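Local coordinates for sugar isomerase (Sinorhizobium meliloti, PDB 3QC0), which is probably a zinc-dependent sugar isomerase of the xylose isomerase-like TIM-barrel family, binding one zinc ion at the barrel mouth, at residues A[200-212]-A[219-233]. Sequence-based numbering, arbitrary orientation.
Sequences ILAHHICDWLVPT and RGMMGDGVIDLKGIR
Asp207 pushes its carboxylate into the curl of loop 221-227, where backbone N-H groups converge on it. OD1 takes Ile227 N on its syn lone pair, a straight bond of 2.9 Å, and on the anti side it also accepts from Trp208 N, next along its own chain. OD2 receives Gly223 N at 2.9 Å, likewise anti, plus a weak bond from Gly225 N, and a water bridges OD2 and Ile227 O. With so many donors the buried carboxylate is probably held as the anion, and it fixes the type II turn of 221-224 against the strand end. Backbone bonds flank this grip: Asp207 and Gly220 form a single antiparallel hydrogen-bonded bridge, Gly220 N to Asp207 O at 2.8 Å with the return bond weak, and Val226 N binds Trp208 O.

Further back, Arg233 NH1 meets His203 ND1 at 3.1 Å, ring and guanidinium lying nearly coplanar (10° apart). The imidazole reaches it with CG anti to the backbone N (chi1 177°), and its NE2 shares a water with Leu229 O. A salt bridge from Arg233 NE to Glu237 steadies the guanidinium.

Apolar contacts fill in around these bonds. Leu209 CD2 lies 3.7 Å from Gly220 CA, Val210 CG2 packs on Val226 CG1 at 3.6 Å, and selenium of Met222 (selenomethionine) sits 4.0 Å from Ile205 CD1.

The contact joins the first strand, its loop and the start of the helix of a beta-alpha-beta unit in the TIM barrel: strand 200-205, between strands 172-177 and 245-247, leads through the long 206-228 loop to helix 229-238, N-capped by Asp228. At the strand's C-terminal end His204 binds zinc with Glu142, Asp177 and Glu248, while Arg219 hydrogen-bonds Asp177 and Glu248 O, tying the loop to the metal site.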
loop_
_atom_site.group_PDB
_atom_site.type_symbol
_atom_site.label_atom_id
_atom_site.label_comp_id
_atom_site.label_asym_id
_atom_site.label_seq_id
_atom_site.Cartn_x
_atom_site.Cartn_y
_atom_site.Cartn_z
ATOM N N ILE A 200 19.284 10.337 4.453
ATOM C CA ILE A 200 19.279 9.079 3.668
ATOM C C ILE A 200 20.436 8.207 4.140
ATOM O O ILE A 200 21.609 8.598 4.070
ATOM C CB ILE A 200 19.303 9.273 2.132
ATOM C CG1 ILE A 200 18.171 10.228 1.684
ATOM C CG2 ILE A 200 19.266 7.862 1.427
ATOM C CD1 ILE A 200 18.259 10.597 0.189
ATOM N N LEU A 201 20.107 7.046 4.677
ATOM C CA LEU A 201 21.112 6.104 5.178
ATOM C C LEU A 201 21.281 4.844 4.350
ATOM O O LEU A 201 22.305 4.183 4.456
ATOM C CB LEU A 201 20.775 5.693 6.610
ATOM C CG LEU A 201 20.874 6.769 7.680
ATOM C CD1 LEU A 201 20.282 6.404 9.046
ATOM C CD2 LEU A 201 22.380 7.134 7.881
ATOM N N ALA A 202 20.275 4.473 3.559
ATOM C CA ALA A 202 20.352 3.255 2.782
ATOM C C ALA A 202 19.382 3.344 1.635
ATOM O O ALA A 202 18.382 4.081 1.721
ATOM C CB ALA A 202 20.048 2.011 3.647
ATOM N N HIS A 203 19.674 2.557 0.610
ATOM C CA HIS A 203 18.861 2.450 -0.611
ATOM C C HIS A 203 18.776 0.993 -0.973
ATOM O O HIS A 203 19.813 0.366 -1.282
ATOM C CB HIS A 203 19.522 3.263 -1.726
ATOM C CG HIS A 203 18.829 3.184 -3.046
ATOM N ND1 HIS A 203 19.436 3.557 -4.222
ATOM C CD2 HIS A 203 17.560 2.800 -3.380
ATOM C CE1 HIS A 203 18.577 3.423 -5.219
ATOM N NE2 HIS A 203 17.452 2.920 -4.746
ATOM N N HIS A 204 17.572 0.422 -0.874
ATOM C CA HIS A 204 17.360 -0.979 -1.180
ATOM C C HIS A 204 16.685 -1.101 -2.532
ATOM O O HIS A 204 15.718 -0.360 -2.833
ATOM C CB HIS A 204 16.498 -1.709 -0.141
ATOM C CG HIS A 204 16.947 -1.534 1.267
ATOM N ND1 HIS A 204 16.194 -1.935 2.348
ATOM C CD2 HIS A 204 18.095 -1.012 1.770
ATOM C CE1 HIS A 204 16.867 -1.651 3.462
ATOM N NE2 HIS A 204 18.025 -1.107 3.132
ATOM N N ILE A 205 17.158 -2.072 -3.310
ATOM C CA ILE A 205 16.663 -2.309 -4.659
ATOM C C ILE A 205 16.156 -3.730 -4.881
ATOM O O ILE A 205 16.552 -4.662 -4.205
ATOM C CB ILE A 205 17.701 -1.937 -5.737
ATOM C CG1 ILE A 205 19.000 -2.721 -5.531
ATOM C CG2 ILE A 205 17.924 -0.416 -5.751
ATOM C CD1 ILE A 205 19.983 -2.570 -6.760
ATOM N N CYS A 206 15.239 -3.818 -5.852
ATOM C CA CYS A 206 14.457 -5.011 -6.205
ATOM C C CYS A 206 13.412 -4.453 -7.184
ATOM O O CYS A 206 13.595 -3.360 -7.708
ATOM C CB CYS A 206 13.816 -5.692 -4.992
ATOM S SG CYS A 206 12.723 -4.613 -4.077
ATOM N N ASP A 207 12.369 -5.215 -7.454
ATOM C CA ASP A 207 11.357 -4.732 -8.361
ATOM C C ASP A 207 9.959 -5.170 -7.944
ATOM O O ASP A 207 9.801 -6.123 -7.161
ATOM C CB ASP A 207 11.648 -5.194 -9.812
ATOM C CG ASP A 207 11.369 -4.102 -10.856
ATOM O OD1 ASP A 207 10.488 -3.216 -10.605
ATOM O OD2 ASP A 207 12.001 -4.135 -11.956
ATOM N N TRP A 208 8.977 -4.441 -8.467
ATOM C CA TRP A 208 7.568 -4.721 -8.270
ATOM C C TRP A 208 7.017 -5.414 -9.501
ATOM O O TRP A 208 6.969 -4.822 -10.572
ATOM C CB TRP A 208 6.795 -3.411 -7.971
ATOM C CG TRP A 208 5.347 -3.702 -7.657
ATOM C CD1 TRP A 208 4.325 -3.883 -8.566
ATOM C CD2 TRP A 208 4.756 -3.903 -6.368
ATOM N NE1 TRP A 208 3.153 -4.134 -7.909
ATOM C CE2 TRP A 208 3.390 -4.161 -6.562
ATOM C CE3 TRP A 208 5.223 -3.818 -5.083
ATOM C CZ2 TRP A 208 2.531 -4.397 -5.507
ATOM C CZ3 TRP A 208 4.385 -4.073 -4.036
ATOM C CH2 TRP A 208 3.039 -4.327 -4.248
ATOM N N LEU A 209 6.656 -6.684 -9.341
ATOM C CA LEU A 209 6.206 -7.499 -10.475
ATOM C C LEU A 209 4.748 -7.252 -10.821
ATOM O O LEU A 209 3.945 -6.948 -9.954
ATOM C CB LEU A 209 6.443 -8.981 -10.171
ATOM C CG LEU A 209 7.895 -9.404 -9.904
ATOM C CD1 LEU A 209 7.875 -10.901 -9.513
ATOM C CD2 LEU A 209 8.785 -9.049 -11.115
ATOM N N VAL A 210 4.432 -7.456 -12.102
ATOM C CA VAL A 210 3.046 -7.454 -12.565
ATOM C C VAL A 210 2.754 -8.821 -13.225
ATOM O O VAL A 210 3.279 -9.107 -14.299
ATOM C CB VAL A 210 2.745 -6.284 -13.547
ATOM C CG1 VAL A 210 1.314 -6.418 -14.143
ATOM C CG2 VAL A 210 2.946 -4.920 -12.834
ATOM N N PRO A 211 1.910 -9.644 -12.593
ATOM C CA PRO A 211 1.281 -9.471 -11.291
ATOM C C PRO A 211 2.260 -9.765 -10.163
ATOM O O PRO A 211 3.284 -10.435 -10.373
ATOM C CB PRO A 211 0.197 -10.546 -11.293
ATOM C CG PRO A 211 0.841 -11.649 -12.097
ATOM C CD PRO A 211 1.519 -10.938 -13.214
ATOM N N THR A 212 1.919 -9.249 -8.988
ATOM C CA THR A 212 2.558 -9.682 -7.751
ATOM C C THR A 212 1.721 -10.790 -7.152
ATOM O O THR A 212 0.502 -10.667 -7.002
ATOM C CB THR A 212 2.793 -8.501 -6.781
ATOM O OG1 THR A 212 3.813 -7.647 -7.325
ATOM C CG2 THR A 212 3.159 -8.974 -5.380
ATOM N N ARG A 219 8.893 -10.417 -4.345
ATOM C CA ARG A 219 9.681 -9.318 -4.886
ATOM C C ARG A 219 10.369 -9.751 -6.174
ATOM O O ARG A 219 10.754 -10.933 -6.318
ATOM C CB ARG A 219 10.750 -8.818 -3.929
ATOM C CG ARG A 219 10.258 -8.321 -2.599
ATOM C CD ARG A 219 11.355 -7.546 -1.903
ATOM N NE ARG A 219 10.939 -6.972 -0.640
ATOM C CZ ARG A 219 11.589 -6.001 -0.006
ATOM N NH1 ARG A 219 12.758 -5.552 -0.452
ATOM N NH2 ARG A 219 11.088 -5.505 1.118
ATOM N N GLY A 220 10.558 -8.806 -7.083
ATOM C CA GLY A 220 11.198 -9.061 -8.370
ATOM C C GLY A 220 12.671 -8.756 -8.379
ATOM O O GLY A 220 13.162 -7.907 -7.612
HETATM N N MSE A 221 13.400 -9.489 -9.227
HETATM C CA MSE A 221 14.714 -9.086 -9.624
HETATM C C MSE A 221 14.596 -7.765 -10.389
HETATM O O MSE A 221 13.680 -7.570 -11.201
HETATM C CB MSE A 221 15.301 -10.174 -10.530
HETATM C CG MSE A 221 16.673 -9.906 -11.092
HETATM SE SE MSE A 221 18.105 -9.683 -9.828
HETATM C CE MSE A 221 18.079 -11.589 -9.274
HETATM N N MSE A 222 15.539 -6.886 -10.161
HETATM C CA MSE A 222 15.558 -5.589 -10.826
HETATM C C MSE A 222 15.459 -5.754 -12.328
HETATM O O MSE A 222 16.247 -6.475 -12.923
HETATM C CB MSE A 222 16.844 -4.834 -10.535
HETATM C CG MSE A 222 17.036 -4.390 -9.136
HETATM SE SE MSE A 222 17.755 -5.742 -7.921
HETATM C CE MSE A 222 19.396 -6.190 -8.770
ATOM N N GLY A 223 14.520 -5.060 -12.951
ATOM C CA GLY A 223 14.268 -5.144 -14.384
ATOM C C GLY A 223 13.175 -6.106 -14.803
ATOM O O GLY A 223 12.745 -6.075 -15.967
ATOM N N ASP A 224 12.740 -6.977 -13.905
ATOM C CA ASP A 224 11.663 -7.904 -14.205
ATOM C C ASP A 224 10.313 -7.262 -13.920
ATOM O O ASP A 224 9.264 -7.805 -14.320
ATOM C CB ASP A 224 11.782 -9.202 -13.389
ATOM C CG ASP A 224 12.842 -10.179 -13.930
ATOM O OD1 ASP A 224 13.410 -9.913 -15.018
ATOM O OD2 ASP A 224 13.011 -11.240 -13.283
ATOM N N GLY A 225 10.323 -6.118 -13.219
ATOM C CA GLY A 225 9.070 -5.433 -12.857
ATOM C C GLY A 225 8.975 -4.042 -13.454
ATOM O O GLY A 225 9.562 -3.756 -14.490
ATOM N N VAL A 226 8.224 -3.167 -12.771
ATOM C CA VAL A 226 7.792 -1.882 -13.303
ATOM C C VAL A 226 8.372 -0.662 -12.632
ATOM O O VAL A 226 8.003 0.464 -12.988
ATOM C CB VAL A 226 6.256 -1.768 -13.244
ATOM C CG1 VAL A 226 5.633 -2.886 -14.051
ATOM C CG2 VAL A 226 5.760 -1.681 -11.799
ATOM N N ILE A 227 9.248 -0.828 -11.656
ATOM C CA ILE A 227 9.783 0.330 -10.951
ATOM C C ILE A 227 10.785 1.069 -11.809
ATOM O O ILE A 227 11.636 0.467 -12.442
ATOM C CB ILE A 227 10.446 -0.061 -9.601
ATOM C CG1 ILE A 227 9.408 -0.729 -8.669
ATOM C CG2 ILE A 227 11.091 1.167 -8.937
ATOM C CD1 ILE A 227 9.934 -1.107 -7.296
ATOM N N ASP A 228 10.685 2.387 -11.827
ATOM C CA ASP A 228 11.672 3.232 -12.499
ATOM C C ASP A 228 12.888 3.347 -11.592
ATOM O O ASP A 228 13.108 4.392 -10.953
ATOM C CB ASP A 228 11.022 4.579 -12.786
ATOM C CG ASP A 228 11.941 5.589 -13.470
ATOM O OD1 ASP A 228 13.075 5.254 -13.869
ATOM O OD2 ASP A 228 11.506 6.783 -13.614
ATOM N N LEU A 229 13.661 2.239 -11.524
ATOM C CA LEU A 229 14.832 2.147 -10.642
ATOM C C LEU A 229 15.829 3.252 -10.969
ATOM O O LEU A 229 16.354 3.926 -10.064
ATOM C CB LEU A 229 15.461 0.756 -10.730
ATOM C CG LEU A 229 14.602 -0.380 -10.184
ATOM C CD1 LEU A 229 15.126 -1.769 -10.627
ATOM C CD2 LEU A 229 14.463 -0.271 -8.638
ATOM N N LYS A 230 16.084 3.452 -12.254
ATOM C CA LYS A 230 17.021 4.469 -12.720
ATOM C C LYS A 230 16.616 5.845 -12.207
ATOM O O LYS A 230 17.430 6.590 -11.680
ATOM C CB LYS A 230 17.082 4.435 -14.258
ATOM C CG LYS A 230 17.925 5.465 -14.992
ATOM C CD LYS A 230 17.517 5.503 -16.541
ATOM C CE LYS A 230 18.654 5.860 -17.520
ATOM N NZ LYS A 230 18.386 5.455 -18.982
ATOM N N GLY A 231 15.333 6.182 -12.359
ATOM C CA GLY A 231 14.827 7.472 -11.913
ATOM C C GLY A 231 14.917 7.707 -10.407
ATOM O O GLY A 231 15.300 8.776 -9.942
ATOM N N ILE A 232 14.552 6.700 -9.630
ATOM C CA ILE A 232 14.638 6.798 -8.191
ATOM C C ILE A 232 16.123 7.016 -7.793
ATOM O O ILE A 232 16.427 7.882 -6.968
ATOM C CB ILE A 232 14.037 5.558 -7.491
ATOM C CG1 ILE A 232 12.494 5.519 -7.685
ATOM C CG2 ILE A 232 14.416 5.514 -6.001
ATOM C CD1 ILE A 232 11.830 4.248 -7.153
ATOM N N ARG A 233 17.026 6.224 -8.375
ATOM C CA ARG A 233 18.453 6.323 -8.009
ATOM C C ARG A 233 18.985 7.687 -8.379
ATOM O O ARG A 233 19.768 8.242 -7.611
ATOM C CB ARG A 233 19.285 5.241 -8.644
ATOM C CG ARG A 233 20.788 5.349 -8.308
ATOM C CD ARG A 233 21.088 5.085 -6.840
ATOM N NE ARG A 233 22.506 5.354 -6.533
ATOM C CZ ARG A 233 23.064 5.133 -5.349
ATOM N NH1 ARG A 233 22.361 4.625 -4.339
ATOM N NH2 ARG A 233 24.351 5.438 -5.162
HETATM O O HOH W 1 16.578 2.643 -7.489
HETATM O O HOH W 2 12.179 -1.989 -13.483
HETATM O O HOH W 3 6.562 -7.974 -14.011
#